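Local atomic coordinates of E3 ubiquitin-protein ligase RNF31 (Mus musculus, PDB entry 5Y3T), a protein that acts as a RING-type E3 ubiquitin ligase, probably within the complex that builds linear ubiquitin chains, and carries a UBA domain pair that probably docks partner proteins. Residues L43-R47 / S48-Y52; V95-R98 / R99-V102; Q135-R138 / L139-F142. All blocks are in the same frame, centred on the assembly; numbering follows the deposited sequence.

Contact 1: L43-R47 / S48-Y52; sequences LQWLR and SELSY
Gln44 opens the contact through its backbone: its O takes the N-H of Ser48 at 3.1 Å, a regular helical bond one turn on. Its neighbour Trp45 bonds in the same way, from its O to Glu49 N at 2.7 Å, but here the side chain does more. With CG anti to the backbone N (chi1 -171°), the indole is laid along the helix under Glu49. The CB of Glu49 sits over the face of the five-membered ring, 3.4 Å from its centroid and 15° off the normal, a CH-pi contact. Glu49 CG follows, 3.4 Å from Trp45 NE1; the chain then bends at chi2 and brings the carboxylate round to Ser48, whose OG donates to the anti lone pair of Glu49 OE2 at 2.7 Å. At the far rim of the indole, Trp45 CZ3 meets Leu50 CD1 at 4.1 Å, and Trp80 of helix 73-82 touches both residues, while Ala33 and Tyr36 of helix 27-37 also pack on the indole. This tryptophan therefore joins three helices of the all-helical UBA pair. Leu46 comes next: its O receives only a weak bond from Leu50 N, at 3.4 Å, and its CD2 lies 3.9 Å from Leu50 CD2, the two leucines side by side and pointing the same way. Beyond Arg47 the helix kinks: the regular bonds of Ser51 N and Tyr52 N are missing, Tyr52 N turning to Glu49 O instead, and the axes of 43-47 and 48-52 differ by 43°. The Arg47 guanidinium turns back toward Gln44, whose CG lies at its edge, in its plane.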
ATOM      1  N   LEU B  43     -20.092 -15.921   6.183  1.00 60.81           N
ATOM      2  CA  LEU B  43     -20.105 -15.291   7.507  1.00 63.35           C
ATOM      3  C   LEU B  43     -19.805 -16.279   8.593  1.00 59.81           C
ATOM      4  O   LEU B  43     -18.975 -16.010   9.461  1.00 58.41           O
ATOM      5  CB  LEU B  43     -21.438 -14.603   7.788  1.00 70.71           C
ATOM      6  CG  LEU B  43     -21.730 -13.405   6.864  1.00 72.60           C
ATOM      7  CD1 LEU B  43     -23.123 -12.869   7.143  1.00 74.15           C
ATOM      8  CD2 LEU B  43     -20.671 -12.310   7.032  1.00 75.76           C
ATOM      9  N   GLN B  44     -20.450 -17.439   8.522  1.00 65.86           N
ATOM     10  CA  GLN B  44     -20.211 -18.497   9.508  1.00 70.21           C
ATOM     11  C   GLN B  44     -18.764 -18.910   9.512  1.00 63.13           C
ATOM     12  O   GLN B  44     -18.150 -18.921  10.566  1.00 56.15           O
ATOM     13  CB  GLN B  44     -21.108 -19.715   9.276  1.00 77.16           C
ATOM     14  CG  GLN B  44     -22.525 -19.525   9.810  1.00 84.40           C
ATOM     15  CD  GLN B  44     -23.383 -20.749   9.573  1.00 87.74           C
ATOM     16  OE1 GLN B  44     -22.983 -21.865   9.912  1.00 85.44           O
ATOM     17  NE2 GLN B  44     -24.547 -20.556   8.955  1.00 94.08           N
ATOM     18  N   TRP B  45     -18.217 -19.196   8.328  1.00 62.02           N
ATOM     19  CA  TRP B  45     -16.812 -19.593   8.211  1.00 58.23           C
ATOM     20  C   TRP B  45     -15.871 -18.591   8.833  1.00 55.78           C
ATOM     21  O   TRP B  45     -14.944 -18.986   9.536  1.00 65.58           O
ATOM     22  CB  TRP B  45     -16.402 -19.887   6.755  1.00 58.73           C
ATOM     23  CG  TRP B  45     -15.020 -20.505   6.629  1.00 60.86           C
ATOM     24  CD1 TRP B  45     -14.708 -21.838   6.587  1.00 61.85           C
ATOM     25  CD2 TRP B  45     -13.764 -19.797   6.530  1.00 59.76           C
ATOM     26  NE1 TRP B  45     -13.337 -22.004   6.472  1.00 60.88           N
ATOM     27  CE2 TRP B  45     -12.740 -20.771   6.419  1.00 54.31           C
ATOM     28  CE3 TRP B  45     -13.411 -18.433   6.517  1.00 56.21           C
ATOM     29  CZ2 TRP B  45     -11.404 -20.429   6.312  1.00 53.02           C
ATOM     30  CZ3 TRP B  45     -12.074 -18.085   6.405  1.00 53.41           C
ATOM     31  CH2 TRP B  45     -11.080 -19.084   6.304  1.00 58.00           C
ATOM     32  N   LEU B  46     -16.092 -17.303   8.582  1.00 59.03           N
ATOM     33  CA  LEU B  46     -15.236 -16.258   9.143  1.00 58.28           C
ATOM     34  C   LEU B  46     -15.264 -16.271  10.655  1.00 56.49           C
ATOM     35  O   LEU B  46     -14.194 -16.314  11.244  1.00 62.68           O
ATOM     36  CB  LEU B  46     -15.603 -14.861   8.621  1.00 61.38           C
ATOM     37  CG  LEU B  46     -15.206 -14.591   7.162  1.00 59.66           C
ATOM     38  CD1 LEU B  46     -15.980 -13.412   6.598  1.00 61.18           C
ATOM     39  CD2 LEU B  46     -13.718 -14.352   6.998  1.00 58.71           C
ATOM     40  N   ARG B  47     -16.452 -16.220  11.277  1.00 59.43           N
ATOM     41  CA  ARG B  47     -16.597 -16.389  12.784  1.00 69.10           C
ATOM     42  C   ARG B  47     -15.882 -17.594  13.394  1.00 60.45           C
ATOM     43  O   ARG B  47     -15.236 -17.480  14.402  1.00 58.50           O
ATOM     44  CB  ARG B  47     -18.062 -16.549  13.223  1.00 80.16           C
ATOM     45  CG  ARG B  47     -18.746 -15.261  13.644  1.00 95.10           C
ATOM     46  CD  ARG B  47     -20.209 -15.471  14.049  1.00 99.61           C
ATOM     47  NE  ARG B  47     -21.097 -14.602  13.249  1.00103.04           N
ATOM     48  CZ  ARG B  47     -21.834 -14.975  12.190  1.00 99.32           C
ATOM     49  NH1 ARG B  47     -21.867 -16.242  11.757  1.00 97.98           N
ATOM     50  NH2 ARG B  47     -22.576 -14.060  11.558  1.00 95.60           N
ATOM     51  N   SER B  48     -16.018 -18.752  12.773  1.00 62.07           N
ATOM     52  CA  SER B  48     -15.546 -20.001  13.370  1.00 68.24           C
ATOM     53  C   SER B  48     -14.128 -20.467  12.924  1.00 66.37           C
ATOM     54  O   SER B  48     -13.405 -21.049  13.730  1.00 67.82           O
ATOM     55  CB  SER B  48     -16.608 -21.096  13.141  1.00 66.82           C
ATOM     56  OG  SER B  48     -16.285 -21.930  12.057  1.00 76.40           O
ATOM     57  N   GLU B  49     -13.739 -20.204  11.669  1.00 60.80           N
ATOM     58  CA  GLU B  49     -12.496 -20.752  11.096  1.00 59.76           C
ATOM     59  C   GLU B  49     -11.332 -19.800  10.895  1.00 59.56           C
ATOM     60  O   GLU B  49     -10.187 -20.271  10.863  1.00 61.57           O
ATOM     61  CB  GLU B  49     -12.804 -21.422   9.753  1.00 66.24           C
ATOM     62  CG  GLU B  49     -13.771 -22.585   9.843  1.00 73.30           C
ATOM     63  CD  GLU B  49     -13.378 -23.539  10.972  1.00 77.85           C
ATOM     64  OE1 GLU B  49     -12.264 -24.145  10.908  1.00 75.23           O
ATOM     65  OE2 GLU B  49     -14.163 -23.610  11.945  1.00 67.11           O
ATOM     66  N   LEU B  50     -11.596 -18.491  10.754  1.00 55.29           N
ATOM     67  CA  LEU B  50     -10.575 -17.530  10.322  1.00 54.73           C
ATOM     68  C   LEU B  50      -9.327 -17.526  11.208  1.00 63.22           C
ATOM     69  O   LEU B  50      -8.187 -17.651  10.709  1.00 61.93           O
ATOM     70  CB  LEU B  50     -11.129 -16.109  10.238  1.00 58.79           C
ATOM     71  CG  LEU B  50     -10.178 -15.021   9.690  1.00 60.69           C
ATOM     72  CD1 LEU B  50      -9.582 -15.394   8.331  1.00 53.49           C
ATOM     73  CD2 LEU B  50     -10.903 -13.673   9.649  1.00 62.83           C
ATOM     74  N   SER B  51      -9.551 -17.407  12.514  1.00 67.71           N
ATOM     75  CA  SER B  51      -8.464 -17.322  13.481  1.00 69.09           C
ATOM     76  C   SER B  51      -7.511 -18.510  13.423  1.00 66.01           C
ATOM     77  O   SER B  51      -6.353 -18.353  13.786  1.00 71.40           O
ATOM     78  CB  SER B  51      -9.008 -17.163  14.903  1.00 75.62           C
ATOM     79  OG  SER B  51      -9.438 -18.424  15.380  1.00 75.49           O
ATOM     80  N   TYR B  52      -7.975 -19.688  12.995  1.00 70.37           N
ATOM     81  CA  TYR B  52      -7.082 -20.857  12.892  1.00 74.29           C
ATOM     82  C   TYR B  52      -6.197 -20.693  11.676  1.00 71.31           C
ATOM     83  O   TYR B  52      -5.019 -21.041  11.724  1.00 69.80           O
ATOM     84  CB  TYR B  52      -7.834 -22.205  12.784  1.00 82.82           C
ATOM     85  CG  TYR B  52      -8.614 -22.676  14.015  1.00100.46           C
ATOM     86  CD1 TYR B  52      -8.276 -22.257  15.316  1.00108.06           C
ATOM     87  CD2 TYR B  52      -9.673 -23.595  13.876  1.00110.00           C
ATOM     88  CE1 TYR B  52      -8.990 -22.707  16.419  1.00110.86           C
ATOM     89  CE2 TYR B  52     -10.380 -24.056  14.976  1.00108.62           C
ATOM     90  CZ  TYR B  52     -10.032 -23.604  16.238  1.00114.47           C
ATOM     91  OH  TYR B  52     -10.718 -24.041  17.330  1.00124.19           O
TER

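Contact 2: V95-R98 / R99-V102; sequences VRAR and RRKV
Arg99 reaches back along its own helix to Val95, its N donating to Val95 O at 2.9 Å in a nearly straight bond. Its CB rests 3.4 Å from that same Val95 O and a little farther from Arg96 O. CG stands anti to the backbone N (chi1 -162°); the chain runs extended to CD, then bends at chi3, setting the guanidinium beside Val95. CZ lies 4.0 Å from Val95 CG1, and NH2 comes closer, 3.4 Å from the same methyl. NH1 passes the aliphatic part of Arg96, 4.0 Å from its CG. Both ends have polar partners farther out: NH2 forms a salt bridge with Asp65, and NH1 bonds to the backbone of a neighbouring protein chain.

Arg96 runs out in much the same direction, crossing Arg99 obliquely, with its NH1 salt-bridged to Glu93 and its NH2 to an acidic side chain of that other chain. Arg96 NE and Arg99 NH1 stay 5.1 Å apart, the guanidinium planes turned 56° from each other. Since each cation has its own carboxylate, their proximity probably costs little, and this basic face of helix 87-107 probably helps to hold the neighbouring protein chains, two of which reach it.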
ATOM      1  N   VAL B  95       5.654 -12.246   5.288  1.00 46.78           N
ATOM      2  CA  VAL B  95       7.116 -12.227   5.373  1.00 44.70           C
ATOM      3  C   VAL B  95       7.710 -11.018   4.670  1.00 48.60           C
ATOM      4  O   VAL B  95       8.580 -10.326   5.231  1.00 50.22           O
ATOM      5  CB  VAL B  95       7.682 -13.511   4.714  1.00 48.13           C
ATOM      6  CG1 VAL B  95       9.192 -13.440   4.432  1.00 47.04           C
ATOM      7  CG2 VAL B  95       7.335 -14.722   5.572  1.00 49.75           C
ATOM      8  N   ARG B  96       7.258 -10.788   3.440  1.00 46.49           N
ATOM      9  CA  ARG B  96       7.758  -9.677   2.632  1.00 50.70           C
ATOM     10  C   ARG B  96       7.409  -8.316   3.196  1.00 47.26           C
ATOM     11  O   ARG B  96       8.261  -7.451   3.285  1.00 52.99           O
ATOM     12  CB  ARG B  96       7.262  -9.809   1.191  1.00 51.37           C
ATOM     13  CG  ARG B  96       7.972 -10.948   0.457  1.00 49.48           C
ATOM     14  CD  ARG B  96       7.201 -11.355  -0.769  1.00 49.63           C
ATOM     15  NE  ARG B  96       7.860 -12.415  -1.484  1.00 54.27           N
ATOM     16  CZ  ARG B  96       7.570 -12.822  -2.721  1.00 53.98           C
ATOM     17  NH1 ARG B  96       6.619 -12.262  -3.440  1.00 59.12           N
ATOM     18  NH2 ARG B  96       8.283 -13.794  -3.252  1.00 52.75           N
ATOM     19  N   ALA B  97       6.163  -8.121   3.580  1.00 48.46           N
ATOM     20  CA  ALA B  97       5.759  -6.886   4.272  1.00 49.96           C
ATOM     21  C   ALA B  97       6.639  -6.571   5.481  1.00 48.49           C
ATOM     22  O   ALA B  97       7.086  -5.446   5.610  1.00 57.77           O
ATOM     23  CB  ALA B  97       4.285  -6.898   4.690  1.00 44.86           C
ATOM     24  N   ARG B  98       6.915  -7.562   6.323  1.00 43.13           N
ATOM     25  CA  ARG B  98       7.715  -7.326   7.507  1.00 42.91           C
ATOM     26  C   ARG B  98       9.190  -7.094   7.191  1.00 46.58           C
ATOM     27  O   ARG B  98       9.802  -6.247   7.810  1.00 55.44           O
ATOM     28  CB  ARG B  98       7.598  -8.505   8.447  1.00 48.33           C
ATOM     29  CG  ARG B  98       8.414  -8.344   9.717  1.00 51.61           C
ATOM     30  CD  ARG B  98       7.730  -7.460  10.775  1.00 53.07           C
ATOM     31  NE  ARG B  98       8.231  -8.074  11.969  1.00 61.77           N
ATOM     32  CZ  ARG B  98       7.555  -8.697  12.922  1.00 55.65           C
ATOM     33  NH1 ARG B  98       6.233  -8.661  13.055  1.00 57.76           N
ATOM     34  NH2 ARG B  98       8.275  -9.280  13.843  1.00 69.38           N
ATOM     35  N   ARG B  99       9.761  -7.894   6.281  1.00 46.60           N
ATOM     36  CA  ARG B  99      11.101  -7.648   5.729  1.00 47.47           C
ATOM     37  C   ARG B  99      11.280  -6.235   5.197  1.00 49.80           C
ATOM     38  O   ARG B  99      12.291  -5.590   5.474  1.00 56.10           O
ATOM     39  CB  ARG B  99      11.459  -8.645   4.614  1.00 48.32           C
ATOM     40  CG  ARG B  99      12.952  -8.709   4.342  1.00 48.10           C
ATOM     41  CD  ARG B  99      13.309  -9.575   3.144  1.00 50.30           C
ATOM     42  NE  ARG B  99      13.121 -10.980   3.465  1.00 49.72           N
ATOM     43  CZ  ARG B  99      12.414 -11.874   2.765  1.00 52.31           C
ATOM     44  NH1 ARG B  99      11.776 -11.571   1.623  1.00 61.02           N
ATOM     45  NH2 ARG B  99      12.339 -13.113   3.224  1.00 50.38           N
ATOM     46  N   ARG B 100      10.304  -5.758   4.441  1.00 48.35           N
ATOM     47  CA  ARG B 100      10.374  -4.445   3.831  1.00 48.72           C
ATOM     48  C   ARG B 100      10.365  -3.359   4.907  1.00 52.28           C
ATOM     49  O   ARG B 100      11.030  -2.300   4.786  1.00 55.39           O
ATOM     50  CB  ARG B 100       9.198  -4.293   2.846  1.00 55.71           C
ATOM     51  CG  ARG B 100       9.112  -2.962   2.119  1.00 61.87           C
ATOM     52  CD  ARG B 100       7.971  -2.868   1.117  1.00 65.52           C
ATOM     53  NE  ARG B 100       6.675  -3.325   1.617  1.00 77.31           N
ATOM     54  CZ  ARG B 100       5.870  -2.643   2.451  1.00 87.93           C
ATOM     55  NH1 ARG B 100       6.210  -1.441   2.957  1.00 81.67           N
ATOM     56  NH2 ARG B 100       4.706  -3.190   2.805  1.00 81.02           N
ATOM     57  N   LYS B 101       9.595  -3.605   5.963  1.00 51.02           N
ATOM     58  CA  LYS B 101       9.464  -2.616   7.011  1.00 51.96           C
ATOM     59  C   LYS B 101      10.709  -2.568   7.901  1.00 49.73           C
ATOM     60  O   LYS B 101      11.089  -1.515   8.333  1.00 56.15           O
ATOM     61  CB  LYS B 101       8.194  -2.843   7.799  1.00 51.93           C
ATOM     62  CG  LYS B 101       6.971  -2.537   6.973  1.00 52.66           C
ATOM     63  CD  LYS B 101       5.699  -2.955   7.665  1.00 55.67           C
ATOM     64  CE  LYS B 101       4.501  -3.049   6.719  1.00 57.73           C
ATOM     65  NZ  LYS B 101       3.429  -3.810   7.407  1.00 67.31           N
ATOM     66  N   VAL B 102      11.355  -3.698   8.122  1.00 49.60           N
ATOM     67  CA  VAL B 102      12.598  -3.750   8.874  1.00 52.62           C
ATOM     68  C   VAL B 102      13.727  -3.062   8.117  1.00 51.71           C
ATOM     69  O   VAL B 102      14.556  -2.366   8.717  1.00 58.47           O
ATOM     70  CB  VAL B 102      12.949  -5.216   9.256  1.00 54.65           C
ATOM     71  CG1 VAL B 102      14.440  -5.407   9.603  1.00 46.34           C
ATOM     72  CG2 VAL B 102      12.020  -5.672  10.393  1.00 52.43           C
TER

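Contact 3: Q135-R138 / L139-F142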
ATOM      1  N   GLN B 135      11.473   6.226  18.968  1.00 50.84           N
ATOM      2  CA  GLN B 135      12.119   7.530  19.154  1.00 55.63           C
ATOM      3  C   GLN B 135      11.678   8.262  20.410  1.00 53.62           C
ATOM      4  O   GLN B 135      12.185   9.355  20.698  1.00 57.42           O
ATOM      5  CB  GLN B 135      11.859   8.413  17.957  1.00 56.60           C
ATOM      6  CG  GLN B 135      12.577   7.942  16.708  1.00 58.74           C
ATOM      7  CD  GLN B 135      12.245   8.808  15.514  1.00 56.42           C
ATOM      8  OE1 GLN B 135      13.127   9.303  14.824  1.00 71.25           O
ATOM      9  NE2 GLN B 135      10.981   9.038  15.306  1.00 52.20           N
ATOM     10  N   ARG B 136      10.751   7.678  21.157  1.00 50.90           N
ATOM     11  CA  ARG B 136      10.399   8.227  22.444  1.00 54.25           C
ATOM     12  C   ARG B 136      11.623   8.547  23.282  1.00 48.98           C
ATOM     13  O   ARG B 136      11.767   9.688  23.738  1.00 50.85           O
ATOM     14  CB  ARG B 136       9.451   7.315  23.207  1.00 55.99           C
ATOM     15  CG  ARG B 136       8.015   7.468  22.741  1.00 61.36           C
ATOM     16  CD  ARG B 136       6.959   7.232  23.832  1.00 59.68           C
ATOM     17  NE  ARG B 136       5.744   7.868  23.362  1.00 59.47           N
ATOM     18  CZ  ARG B 136       4.935   7.366  22.436  1.00 68.96           C
ATOM     19  NH1 ARG B 136       5.141   6.139  21.899  1.00 81.09           N
ATOM     20  NH2 ARG B 136       3.897   8.093  22.038  1.00 65.84           N
ATOM     21  N   GLN B 137      12.527   7.593  23.441  1.00 51.81           N
ATOM     22  CA  GLN B 137      13.728   7.852  24.274  1.00 57.46           C
ATOM     23  C   GLN B 137      14.566   9.033  23.795  1.00 56.07           C
ATOM     24  O   GLN B 137      15.156   9.735  24.602  1.00 53.73           O
ATOM     25  CB  GLN B 137      14.598   6.616  24.413  1.00 64.56           C
ATOM     26  CG  GLN B 137      14.070   5.658  25.478  1.00 81.99           C
ATOM     27  CD  GLN B 137      15.115   4.656  25.963  1.00 94.62           C
ATOM     28  OE1 GLN B 137      16.101   4.369  25.271  1.00107.23           O
ATOM     29  NE2 GLN B 137      14.898   4.118  27.156  1.00 94.60           N
ATOM     30  N   ARG B 138      14.601   9.266  22.486  1.00 53.85           N
ATOM     31  CA  ARG B 138      15.340  10.383  21.965  1.00 55.35           C
ATOM     32  C   ARG B 138      14.718  11.717  22.419  1.00 52.65           C
ATOM     33  O   ARG B 138      15.468  12.655  22.634  1.00 58.99           O
ATOM     34  CB  ARG B 138      15.429  10.321  20.438  1.00 56.12           C
ATOM     35  CG  ARG B 138      16.534   9.435  19.969  1.00 67.88           C
ATOM     36  CD  ARG B 138      16.498   9.121  18.476  1.00 70.23           C
ATOM     37  NE  ARG B 138      17.604   8.209  18.205  1.00 84.75           N
ATOM     38  CZ  ARG B 138      18.897   8.564  18.124  1.00101.02           C
ATOM     39  NH1 ARG B 138      19.294   9.850  18.233  1.00 95.06           N
ATOM     40  NH2 ARG B 138      19.818   7.615  17.910  1.00 97.60           N
ATOM     41  N   LEU B 139      13.384  11.816  22.530  1.00 44.21           N
ATOM     42  CA  LEU B 139      12.734  13.116  22.841  1.00 47.44           C
ATOM     43  C   LEU B 139      12.491  13.352  24.323  1.00 47.43           C
ATOM     44  O   LEU B 139      12.262  14.478  24.742  1.00 50.06           O
ATOM     45  CB  LEU B 139      11.448  13.313  22.036  1.00 48.78           C
ATOM     46  CG  LEU B 139      11.669  13.469  20.524  1.00 53.67           C
ATOM     47  CD1 LEU B 139      10.366  13.414  19.739  1.00 55.27           C
ATOM     48  CD2 LEU B 139      12.434  14.745  20.194  1.00 56.76           C
ATOM     49  N   GLU B 140      12.591  12.312  25.133  1.00 47.01           N
ATOM     50  CA  GLU B 140      12.400  12.470  26.573  1.00 49.27           C
ATOM     51  C   GLU B 140      13.243  13.556  27.221  1.00 43.16           C
ATOM     52  O   GLU B 140      12.725  14.328  27.980  1.00 44.64           O
ATOM     53  CB  GLU B 140      12.606  11.131  27.332  1.00 47.32           C
ATOM     54  CG  GLU B 140      11.392  10.225  27.222  1.00 50.56           C
ATOM     55  CD  GLU B 140      11.658   8.756  27.548  1.00 51.29           C
ATOM     56  OE1 GLU B 140      12.808   8.326  27.750  1.00 52.72           O
ATOM     57  OE2 GLU B 140      10.668   8.015  27.581  1.00 62.69           O
ATOM     58  N   PRO B 141      14.545  13.586  26.955  1.00 44.52           N
ATOM     59  CA  PRO B 141      15.326  14.655  27.581  1.00 44.04           C
ATOM     60  C   PRO B 141      14.934  16.062  27.096  1.00 44.44           C
ATOM     61  O   PRO B 141      15.040  17.011  27.873  1.00 47.32           O
ATOM     62  CB  PRO B 141      16.780  14.326  27.212  1.00 44.59           C
ATOM     63  CG  PRO B 141      16.756  12.945  26.636  1.00 45.48           C
ATOM     64  CD  PRO B 141      15.371  12.730  26.085  1.00 46.76           C
ATOM     65  N   PHE B 142      14.410  16.188  25.882  1.00 42.68           N
ATOM     66  CA  PHE B 142      13.875  17.478  25.418  1.00 43.31           C
ATOM     67  C   PHE B 142      12.637  17.805  26.204  1.00 46.64           C
ATOM     68  O   PHE B 142      12.442  18.939  26.652  1.00 45.24           O
ATOM     69  CB  PHE B 142      13.613  17.455  23.919  1.00 45.72           C
ATOM     70  CG  PHE B 142      14.888  17.452  23.103  1.00 49.28           C
ATOM     71  CD1 PHE B 142      15.607  16.288  22.910  1.00 43.77           C
ATOM     72  CD2 PHE B 142      15.381  18.653  22.538  1.00 51.18           C
ATOM     73  CE1 PHE B 142      16.787  16.285  22.164  1.00 47.96           C
ATOM     74  CE2 PHE B 142      16.569  18.647  21.804  1.00 50.87           C
ATOM     75  CZ  PHE B 142      17.262  17.459  21.605  1.00 45.29           C
TER
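Phe142 turns the edge of its ring to Arg138 O, which lies near the ring plane, 3.6 Å from CD1; Arg145 makes a cation-pi contact with the same ring. The Gln137 amide and the Glu140 carboxylate lie 60° from coplanar, and Glu140 OE1 meets the aliphatic Gln137 CG at 3.7 Å. Pro141 meets backbone oxygens, its CD 3.3 Å from Gln137 O and 3.5 Å from Arg138 O.

The backbone beneath is an irregular helix. Leu139 N divides its hydrogen between Gln135 O at 3.3 Å, in the carbonyl plane, and Arg136 O at 2.9 Å, where it stands 54° out of the plane. Arg136 O also accepts Glu140 N at 3.1 Å, nearly in line with the carbonyl, and so serves two donors. Another protein chain packs on this turn: one of its aromatic side chains lies on Leu139, and backbone atoms of that chain bond Gln135 OE1 and Arg136 NH2.

Proline brings no N-H, so the missing bond at Pro141 follows, whereas gaps at Phe142, Gln137 and Arg138 belong to a wider irregularity. The forked hydrogen of Leu139 and the doubly used Arg136 O are consistent with a local shift toward tighter, three-residue spacing.

How the contacts relate
The three contacts follow one another along the chain, each within a single helix: contact 1 on helix 42-64, contact 2 on helix 87-107 and contact 3 on helix 127-145. All fall within the UBA domain pair. Contact 2 lies nearest the middle of the chain, its centre 26 Å from each of the others, whereas contacts 1 and 3 sit on opposite sides of the chain's centre, 43 Å apart between centres. None touches another; the nearest atoms of contacts 2 and 3 are about 13 Å apart. No other chain reaches contact 1, two reach contact 2 and one contact 3, so at these three sites contact with other chains falls on the two later helices.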